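Local atomic coordinates of insecticidal Delta-Endotoxin Cry8Ea1 (Bacillus Thuringiensis, PDB entry 3EB7), a protein that acts as a three-domain Cry toxin that kills Holotrichia parallela larvae, probably by binding gut receptors and opening pores in the midgut membrane. Residues W256-L266 and F421-V429; A294-I302 and Y381-G389. All coordinates share one frame; numbering follows the deposited sequence.

Contact 1 (W256-L266 and F421-V429)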
# COMPACT_ATOMS: atom_id res chain seq x y z
N TRP A 256 -0.82 19.29 21.02
CA TRP A 256 0.52 19.65 20.58
C TRP A 256 0.47 20.70 19.46
O TRP A 256 1.32 21.60 19.38
CB TRP A 256 1.34 18.40 20.18
CG TRP A 256 0.84 17.71 18.93
CD1 TRP A 256 -0.03 16.66 18.86
CD2 TRP A 256 1.20 18.03 17.58
NE1 TRP A 256 -0.21 16.28 17.55
CE2 TRP A 256 0.52 17.11 16.74
CE3 TRP A 256 2.04 19.00 17.00
CZ2 TRP A 256 0.63 17.15 15.35
CZ3 TRP A 256 2.16 19.04 15.63
CH2 TRP A 256 1.48 18.10 14.81
N TYR A 257 -0.58 20.62 18.64
CA TYR A 257 -0.75 21.45 17.44
C TYR A 257 -1.41 22.79 17.69
O TYR A 257 -1.72 23.53 16.76
CB TYR A 257 -1.52 20.67 16.37
CG TYR A 257 -2.87 20.10 16.77
CD1 TYR A 257 -3.88 20.91 17.31
CD2 TYR A 257 -3.17 18.77 16.52
CE1 TYR A 257 -5.13 20.40 17.63
CE2 TYR A 257 -4.41 18.24 16.85
CZ TYR A 257 -5.37 19.05 17.41
OH TYR A 257 -6.58 18.54 17.72
N ASP A 258 -1.64 23.09 18.96
CA ASP A 258 -2.17 24.39 19.39
C ASP A 258 -1.15 25.47 19.09
O ASP A 258 -1.51 26.61 18.82
CB ASP A 258 -2.41 24.41 20.90
CG ASP A 258 -3.71 23.74 21.32
OD1 ASP A 258 -4.56 23.42 20.43
OD2 ASP A 258 -3.87 23.55 22.56
N SER A 259 0.13 25.14 19.21
CA SER A 259 1.16 26.11 18.88
C SER A 259 2.31 25.41 18.17
O SER A 259 3.25 24.94 18.78
CB SER A 259 1.60 26.88 20.12
OG SER A 259 2.44 27.95 19.78
N ALA A 260 2.20 25.34 16.84
CA ALA A 260 3.08 24.49 16.04
C ALA A 260 3.24 25.13 14.66
O ALA A 260 2.52 26.05 14.36
CB ALA A 260 2.46 23.13 15.91
N PRO A 261 4.20 24.64 13.84
CA PRO A 261 4.41 25.19 12.48
C PRO A 261 3.20 25.02 11.52
O PRO A 261 2.30 24.22 11.76
CB PRO A 261 5.62 24.38 11.95
CG PRO A 261 6.21 23.74 13.10
CD PRO A 261 5.18 23.58 14.15
N SER A 262 3.20 25.76 10.44
CA SER A 262 2.17 25.69 9.43
C SER A 262 2.08 24.30 8.83
O SER A 262 3.01 23.49 8.98
CB SER A 262 2.51 26.65 8.30
OG SER A 262 3.70 26.21 7.69
N PHE A 263 0.95 24.05 8.17
CA PHE A 263 0.72 22.93 7.28
C PHE A 263 1.93 22.60 6.37
O PHE A 263 2.44 21.45 6.39
CB PHE A 263 -0.49 23.21 6.38
CG PHE A 263 -0.95 22.00 5.58
CD1 PHE A 263 -2.03 21.23 6.02
CD2 PHE A 263 -0.28 21.61 4.42
CE1 PHE A 263 -2.45 20.11 5.31
CE2 PHE A 263 -0.68 20.48 3.70
CZ PHE A 263 -1.78 19.74 4.14
N ASN A 264 2.35 23.59 5.57
CA ASN A 264 3.45 23.40 4.61
C ASN A 264 4.74 23.05 5.31
O ASN A 264 5.53 22.23 4.79
CB ASN A 264 3.69 24.61 3.71
CG ASN A 264 2.53 24.87 2.75
OD1 ASN A 264 1.79 23.96 2.37
ND2 ASN A 264 2.39 26.13 2.34
N THR A 265 5.00 23.65 6.47
CA THR A 265 6.21 23.30 7.22
C THR A 265 6.16 21.82 7.67
O THR A 265 7.16 21.12 7.58
CB THR A 265 6.35 24.21 8.44
OG1 THR A 265 6.22 25.58 8.03
CG2 THR A 265 7.65 23.99 9.15
N LEU A 266 5.01 21.35 8.14
CA LEU A 266 4.85 19.93 8.53
C LEU A 266 4.98 18.96 7.35
O LEU A 266 5.65 17.94 7.47
CB LEU A 266 3.52 19.67 9.26
CG LEU A 266 3.35 20.40 10.60
CD1 LEU A 266 2.19 19.79 11.34
CD2 LEU A 266 4.68 20.31 11.48
N PHE A 421 10.72 14.22 12.70
CA PHE A 421 10.59 14.89 13.98
C PHE A 421 10.51 16.39 13.77
O PHE A 421 11.08 16.91 12.81
CB PHE A 421 11.81 14.47 14.84
CG PHE A 421 11.78 14.94 16.28
CD1 PHE A 421 11.09 14.24 17.25
CD2 PHE A 421 12.55 16.03 16.67
CE1 PHE A 421 11.07 14.68 18.60
CE2 PHE A 421 12.55 16.47 18.01
CZ PHE A 421 11.82 15.79 18.97
N ILE A 422 9.76 17.08 14.64
CA ILE A 422 9.87 18.53 14.81
C ILE A 422 10.13 18.81 16.29
O ILE A 422 9.81 17.97 17.13
CB ILE A 422 8.58 19.32 14.35
CG1 ILE A 422 7.37 18.91 15.21
CG2 ILE A 422 8.30 19.09 12.89
CD1 ILE A 422 6.06 19.64 14.89
N ARG A 423 10.66 20.00 16.58
CA ARG A 423 10.93 20.51 17.93
C ARG A 423 9.89 21.55 18.31
O ARG A 423 9.33 22.20 17.43
CB ARG A 423 12.30 21.20 17.96
CG ARG A 423 13.47 20.34 18.47
CD ARG A 423 13.29 20.04 19.94
NE ARG A 423 14.47 20.39 20.70
CZ ARG A 423 14.52 20.47 22.03
NH1 ARG A 423 13.46 20.23 22.81
NH2 ARG A 423 15.69 20.81 22.56
N ASN A 424 9.67 21.74 19.62
CA ASN A 424 8.77 22.78 20.17
C ASN A 424 7.54 23.01 19.34
O ASN A 424 7.48 24.04 18.65
CB ASN A 424 9.46 24.14 20.31
CG ASN A 424 10.85 24.06 20.85
OD1 ASN A 424 11.70 24.88 20.48
ND2 ASN A 424 11.11 23.08 21.73
N PRO A 425 6.56 22.10 19.41
CA PRO A 425 6.55 20.92 20.31
C PRO A 425 7.40 19.73 19.78
O PRO A 425 7.54 19.57 18.56
CB PRO A 425 5.08 20.57 20.39
CG PRO A 425 4.54 20.98 19.05
CD PRO A 425 5.34 22.17 18.59
N ASP A 426 7.95 18.92 20.68
CA ASP A 426 8.84 17.79 20.32
C ASP A 426 7.98 16.61 19.93
O ASP A 426 7.45 15.87 20.80
CB ASP A 426 9.77 17.44 21.49
CG ASP A 426 10.64 18.63 21.95
OD1 ASP A 426 10.96 19.51 21.11
OD2 ASP A 426 11.02 18.69 23.14
N VAL A 427 7.77 16.48 18.62
CA VAL A 427 6.84 15.50 18.10
C VAL A 427 7.43 14.66 16.94
O VAL A 427 7.70 15.20 15.86
CB VAL A 427 5.49 16.15 17.63
CG1 VAL A 427 4.53 15.09 17.16
CG2 VAL A 427 4.84 16.97 18.72
N PRO A 428 7.62 13.35 17.17
CA PRO A 428 8.00 12.40 16.11
C PRO A 428 6.83 11.88 15.26
O PRO A 428 5.67 11.88 15.70
CB PRO A 428 8.67 11.24 16.87
CG PRO A 428 8.19 11.35 18.34
CD PRO A 428 7.51 12.71 18.51
N VAL A 429 7.13 11.49 14.03
CA VAL A 429 6.15 10.81 13.18
C VAL A 429 6.81 9.49 12.76
O VAL A 429 8.00 9.46 12.44
CB VAL A 429 5.75 11.70 11.93
CG1 VAL A 429 4.99 10.93 10.88
CG2 VAL A 429 4.90 12.87 12.38

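Contact 2 (A294-I302 and Y381-G389). With SO4 (sulfate ion), chain E.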
# COMPACT_ATOMS: atom_id res chain seq x y z
N ALA A 294 8.89 20.01 42.35
CA ALA A 294 9.87 19.15 42.96
C ALA A 294 9.76 17.73 42.48
O ALA A 294 10.73 17.03 42.36
CB ALA A 294 9.79 19.24 44.47
N SER A 295 8.56 17.30 42.17
CA SER A 295 8.33 15.87 41.85
C SER A 295 7.70 15.64 40.49
O SER A 295 7.34 14.52 40.15
CB SER A 295 7.46 15.25 42.94
OG SER A 295 6.68 16.25 43.63
N ASN A 296 7.54 16.68 39.70
CA ASN A 296 6.98 16.53 38.39
C ASN A 296 8.05 16.76 37.34
O ASN A 296 8.66 17.84 37.27
CB ASN A 296 5.80 17.48 38.20
CG ASN A 296 4.53 16.91 38.71
OD1 ASN A 296 4.51 16.18 39.69
ND2 ASN A 296 3.44 17.21 38.03
N TYR A 297 8.26 15.77 36.50
CA TYR A 297 9.24 15.95 35.43
C TYR A 297 8.95 15.05 34.27
O TYR A 297 8.45 13.94 34.43
CB TYR A 297 10.67 15.69 35.93
CG TYR A 297 10.88 14.32 36.52
CD1 TYR A 297 10.74 14.11 37.88
CD2 TYR A 297 11.19 13.23 35.71
CE1 TYR A 297 10.94 12.83 38.45
CE2 TYR A 297 11.39 11.94 36.27
CZ TYR A 297 11.26 11.76 37.63
OH TYR A 297 11.47 10.52 38.19
N LEU A 298 9.32 15.57 33.09
CA LEU A 298 9.21 14.86 31.83
C LEU A 298 10.60 14.65 31.21
O LEU A 298 11.31 15.62 30.86
CB LEU A 298 8.27 15.63 30.87
CG LEU A 298 7.98 15.14 29.44
CD1 LEU A 298 7.29 13.76 29.42
CD2 LEU A 298 7.17 16.23 28.63
N LYS A 299 10.99 13.39 31.09
CA LYS A 299 12.16 13.06 30.28
C LYS A 299 11.68 12.57 28.92
O LYS A 299 10.96 11.56 28.82
CB LYS A 299 13.02 12.01 30.93
CG LYS A 299 13.80 12.45 32.09
CD LYS A 299 14.32 11.19 32.76
CE LYS A 299 15.53 11.46 33.57
NZ LYS A 299 15.64 10.34 34.56
N LYS A 300 12.07 13.29 27.88
CA LYS A 300 11.41 13.13 26.59
C LYS A 300 12.40 13.09 25.43
O LYS A 300 13.53 13.51 25.55
CB LYS A 300 10.36 14.24 26.38
CG LYS A 300 10.90 15.64 26.45
CD LYS A 300 9.82 16.65 25.98
CE LYS A 300 10.06 18.10 26.46
NZ LYS A 300 11.23 18.67 25.78
N TRP A 301 11.94 12.55 24.32
CA TRP A 301 12.66 12.44 23.06
C TRP A 301 12.77 13.85 22.47
O TRP A 301 11.74 14.44 22.02
CB TRP A 301 11.80 11.53 22.17
CG TRP A 301 12.29 11.17 20.76
CD1 TRP A 301 12.98 11.97 19.85
CD2 TRP A 301 12.06 9.92 20.08
NE1 TRP A 301 13.20 11.26 18.67
CE2 TRP A 301 12.63 10.02 18.78
CE3 TRP A 301 11.41 8.73 20.45
CZ2 TRP A 301 12.60 8.95 17.87
CZ3 TRP A 301 11.39 7.67 19.54
CH2 TRP A 301 11.98 7.80 18.25
N ILE A 302 13.99 14.40 22.52
CA ILE A 302 14.28 15.74 21.96
C ILE A 302 15.07 15.74 20.63
O ILE A 302 15.29 16.79 20.04
CB ILE A 302 15.03 16.68 22.97
CG1 ILE A 302 16.42 16.12 23.33
CG2 ILE A 302 14.20 16.97 24.18
CD1 ILE A 302 17.33 17.09 24.14
N TYR A 381 12.27 2.30 24.89
CA TYR A 381 12.67 3.62 25.29
C TYR A 381 11.78 4.08 26.48
O TYR A 381 10.59 4.36 26.31
CB TYR A 381 12.53 4.57 24.08
CG TYR A 381 12.78 6.01 24.40
CD1 TYR A 381 14.10 6.48 24.65
CD2 TYR A 381 11.72 6.93 24.48
CE1 TYR A 381 14.35 7.83 24.95
CE2 TYR A 381 11.96 8.27 24.83
CZ TYR A 381 13.27 8.71 25.03
OH TYR A 381 13.51 10.04 25.33
N ASN A 382 12.36 4.14 27.69
CA ASN A 382 11.69 4.79 28.82
C ASN A 382 12.64 5.45 29.83
O ASN A 382 12.97 4.86 30.86
CB ASN A 382 10.73 3.82 29.50
CG ASN A 382 9.83 4.51 30.56
OD1 ASN A 382 9.81 5.75 30.72
ND2 ASN A 382 9.09 3.68 31.30
N PRO A 383 13.08 6.69 29.55
CA PRO A 383 14.04 7.28 30.52
C PRO A 383 13.44 7.57 31.90
O PRO A 383 14.18 7.61 32.88
CB PRO A 383 14.52 8.55 29.83
CG PRO A 383 13.51 8.81 28.72
CD PRO A 383 12.80 7.57 28.41
N GLY A 384 12.11 7.74 31.99
CA GLY A 384 11.42 7.85 33.28
C GLY A 384 10.80 9.21 33.53
O GLY A 384 11.50 10.19 33.63
N SER A 385 9.48 9.27 33.59
CA SER A 385 8.77 10.50 33.85
C SER A 385 7.83 10.30 35.03
O SER A 385 7.53 9.16 35.42
CB SER A 385 7.98 10.94 32.62
OG SER A 385 8.85 11.24 31.52
N GLU A 386 7.37 11.41 35.60
CA GLU A 386 6.53 11.38 36.80
C GLU A 386 5.61 12.62 36.84
O GLU A 386 6.02 13.71 36.44
CB GLU A 386 7.42 11.32 38.05
CG GLU A 386 7.07 10.20 39.05
CD GLU A 386 7.14 8.76 38.49
OE1 GLU A 386 8.20 8.11 38.60
OE2 GLU A 386 6.10 8.24 37.99
N GLY A 387 4.37 12.41 37.28
CA GLY A 387 3.37 13.48 37.41
C GLY A 387 2.94 14.14 36.11
O GLY A 387 2.58 15.31 36.10
N ILE A 388 2.96 13.39 35.00
CA ILE A 388 2.65 13.97 33.71
C ILE A 388 1.26 13.54 33.20
O ILE A 388 0.74 12.48 33.60
CB ILE A 388 3.70 13.58 32.67
CG1 ILE A 388 3.94 12.06 32.72
CG2 ILE A 388 4.97 14.37 32.88
CD1 ILE A 388 4.12 11.42 31.38
N GLY A 389 0.66 14.35 32.32
CA GLY A 389 -0.38 13.85 31.41
C GLY A 389 0.23 12.95 30.34
O GLY A 389 1.37 13.16 29.90
S SO4 E . 17.18 12.00 37.33
O1 SO4 E . 17.60 12.62 38.58
O2 SO4 E . 18.16 11.00 36.92
O3 SO4 E . 15.86 11.40 37.60
O4 SO4 E . 17.05 12.97 36.23
O HOH W 1 10.07 9.19 30.13
O HOH W 2 14.22 8.35 35.42

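Contact 1 (W256-L266 and F421-V429)
Trp-256, Ile-422 and Pro-425 carry this contact, an apolar seam between an irregular loop with its following helix and the turn joining two antiparallel strands. A chi1 of 68° tucks the indole of Trp-256 in over its own backbone, where it crosses the side chains of Ile-422 and Val-427 at about a right angle. Val-427 lies over one face of the ring, Val-427 CG2 being 3.9 Å from Trp-256 CE3, while CB of Tyr-257 sits over the centre of the opposite face. Near the ring plane, at the edge, Pro-425 CG lies 3.8 Å from Trp-256 CE3.

Pro-425 follows a cis peptide bond within the turn. Its puckered ring packs against backbone and side chain alike: Pro-425 CG is 3.3 Å from Trp-256 O, and Pro-425 CD is 4.0 Å from Ala-260 CB. Ile-422 extends its longer branch, so that a single methyl, CD1, serves three neighbours. It approaches Trp-256 CZ3 obliquely and touches the Pro-261 ring, Ile-422 CD1 being 4.1 Å from Pro-261 CD. Ile-422 CD1 also lies 3.7 Å from Leu-266 CD2, the two side chains crossing at about a right angle. A slim, branched aliphatic chain suits this junction.

Strands 414-422 and 427-434 pair beneath the turn through Ile-422 and Val-427. Phe-270 of helix 263-270 touches Trp-256 and Ile-422, helix 198-220 adds Val-202 against the indole, and Tyr-359 of strand 357-369 packs on Trp-256 and Pro-425.

Contact 2 (A294-I302 and Y381-G389)
Tyr-297 and Glu-386 form a single antiparallel bridge, a hydrogen-bonded pair: Tyr-297 N donates to Glu-386 O, and Glu-386 N returns a straighter bond to Tyr-297 O (3.0 Å, 169°). Ser-385 OG, swung to the side of its own backbone N by a chi1 of -64°, accepts from Lys-299 N at 3.1 Å. One water binds Lys-299 O, Gly-384 N and Ser-385 OG together. Gly-384 suits a backbone whose phi and psi would press a side chain against the preceding carbonyl O.

Among the rings, Glu-386 CB sits over one face of Tyr-297 in a CH-pi contact, 4.1 Å from the ring centroid, while Gly-384 O lies at the ring's edge. Trp-301 turns its edge toward the face of Tyr-381, planes at 70°; the Tyr-381 hydroxyl is hydrogen-bonded to Thr-287 OG1. Ile-388 CG2 reaches Leu-298 CB at 4.1 Å.

Lys-299 runs extended past Pro-383, and a second water links Lys-299 NZ to Pro-383 O. NZ also makes a weak bond to a sulfate, probably from the crystallisation liquor. The chemistry implies a loop docked by two backbone bonds, a serine acceptor, a bridging water and aromatic packing, with a lysine amine able to attract an anion.

Contact 2 is nested in the chain inside the loop closed by contact 1: the order is 256-266, 294-302, 381-389, 421-429, all in a region that corresponds broadly to the middle domain of three-domain Cry toxins. Their centres lie about 20 Å apart, yet they touch. Lys-300 NZ forms a salt bridge with Asp-426 OD2 (2.6 Å), and Phe-421 stacks on Trp-301. Strand 296-310 is thereby tied to the turn between strands 414-422 and 427-434. Strand 357-369 borders both contacts, meeting Pro-425 in one and Leu-298 in the other. Contact 1 faces helix 198-220; its centre is about 26 Å from the centre of the chain, that of contact 2 about 36 Å.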